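Local structure of triosephosphate isomerase (Toxoplasma gondii, 5UPR) at residues T150-V153 / L154-L158. The protein probably interconverts D-glyceraldehyde 3-phosphate and dihydroxyacetone phosphate in glycolysis and gluconeogenesis, through this triosephosphate isomerase domain, a homodimer. Numbering follows the deposited sequence.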
# COMPACT_ATOMS: atom_id res chain seq x y z
N THR A 150 -18.66 9.45 -22.61
CA THR A 150 -18.71 9.28 -21.11
C THR A 150 -19.57 8.06 -20.74
O THR A 150 -19.13 7.21 -19.97
CB THR A 150 -19.28 10.52 -20.44
OG1 THR A 150 -18.44 11.64 -20.73
CG2 THR A 150 -19.38 10.34 -18.95
N GLN A 151 -20.77 7.95 -21.30
CA GLN A 151 -21.65 6.84 -20.90
C GLN A 151 -21.05 5.47 -21.28
O GLN A 151 -21.13 4.55 -20.51
CB GLN A 151 -23.03 7.07 -21.47
CG GLN A 151 -24.14 6.25 -20.90
CD GLN A 151 -24.25 4.99 -21.70
OE1 GLN A 151 -23.74 4.89 -22.84
NE2 GLN A 151 -24.87 4.00 -21.11
N LYS A 152 -20.44 5.38 -22.47
CA LYS A 152 -19.78 4.15 -22.91
C LYS A 152 -18.65 3.76 -21.97
O LYS A 152 -18.54 2.64 -21.53
CB LYS A 152 -19.28 4.36 -24.35
CG LYS A 152 -18.40 3.27 -24.94
CD LYS A 152 -17.76 3.92 -26.19
CE LYS A 152 -16.97 3.07 -27.12
NZ LYS A 152 -16.09 1.97 -26.55
N VAL A 153 -17.81 4.75 -21.63
CA VAL A 153 -16.64 4.53 -20.76
C VAL A 153 -17.07 4.10 -19.35
O VAL A 153 -16.55 3.13 -18.79
CB VAL A 153 -15.73 5.78 -20.77
CG1 VAL A 153 -14.75 5.74 -19.58
CG2 VAL A 153 -14.99 5.81 -22.11
N LEU A 154 -18.02 4.82 -18.76
CA LEU A 154 -18.43 4.48 -17.39
C LEU A 154 -19.10 3.11 -17.38
O LEU A 154 -18.84 2.33 -16.46
CB LEU A 154 -19.37 5.56 -16.82
CG LEU A 154 -18.80 6.97 -16.69
CD1 LEU A 154 -19.85 7.93 -16.15
CD2 LEU A 154 -17.55 6.96 -15.82
N SER A 155 -19.89 2.77 -18.43
CA SER A 155 -20.42 1.44 -18.53
C SER A 155 -19.34 0.34 -18.55
O SER A 155 -19.53 -0.68 -17.92
CB SER A 155 -21.32 1.24 -19.77
OG SER A 155 -22.32 2.23 -19.84
N GLU A 156 -18.28 0.55 -19.32
CA GLU A 156 -17.15 -0.43 -19.43
C GLU A 156 -16.49 -0.60 -18.04
O GLU A 156 -16.19 -1.74 -17.62
CB GLU A 156 -16.06 0.07 -20.40
CG GLU A 156 -16.36 0.10 -21.86
CD GLU A 156 -15.25 0.83 -22.69
OE1 GLU A 156 -14.18 1.29 -22.15
OE2 GLU A 156 -15.46 1.00 -23.96
N GLN A 157 -16.26 0.50 -17.32
CA GLN A 157 -15.66 0.42 -16.00
C GLN A 157 -16.52 -0.35 -15.00
O GLN A 157 -16.06 -1.20 -14.25
CB GLN A 157 -15.37 1.83 -15.46
CG GLN A 157 -14.24 2.52 -16.21
CD GLN A 157 -13.91 3.86 -15.62
OE1 GLN A 157 -14.80 4.61 -15.20
NE2 GLN A 157 -12.61 4.17 -15.49
N LEU A 158 -17.81 -0.06 -15.01
CA LEU A 158 -18.76 -0.73 -14.13
C LEU A 158 -19.03 -2.17 -14.56
O LEU A 158 -19.15 -3.03 -13.70
CB LEU A 158 -20.02 0.09 -14.08
CG LEU A 158 -19.95 1.38 -13.36
CD1 LEU A 158 -21.10 2.33 -13.68
CD2 LEU A 158 -19.96 1.09 -11.87
O HOH W 1 -24.23 1.35 -21.76
O HOH W 2 -13.74 1.09 -25.95
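Lys152 and Glu156 form an i to i+4 salt bridge on the outer side of helix 150-164, an outer helix of the barrel, within its first two turns. Lys152 NZ meets Glu156 OE2 at 2.8 Å, nearly in line with the C-O bond of the carboxylate. The lysine chain runs out extended and bends only at its last torsion (chi4 -37°), which brings the ammonium to the acid. A water accepts from NZ and donates to the same OE2, so one carboxylate oxygen takes both partners.

One residue back, Ser155 turns its hydroxyl onto the preceding turn. Ser155 OG lies beside its own backbone N (chi1 -53°) and donates to Gln151 O at 2.7 Å. Ser155 N donates to Gln151 O as well, at 3.0 Å, from the opposite face of the carbonyl plane. A second water links Ser155 OG to Gln151 NE2.

The inward side is mainly apolar. Thr150 CG2 lies alongside Leu154 CD1 at 3.7 Å, the two side chains leaving the same face of the helix. They also touch Thr198 of helix 192-209, and Leu154 reaches Ile138 and Tyr178 on the strands. Regular backbone bonds, such as Leu154 N to Thr150 O at 2.9 Å, join the turns. Buried Gln157 is the polar exception; its OE1 accepts from Gly139 N, just past strand 133-138. This is an amphipathic helix of a TIM barrel, linking the parallel strands 133-138 and 174-178 in a beta-alpha-beta crossover.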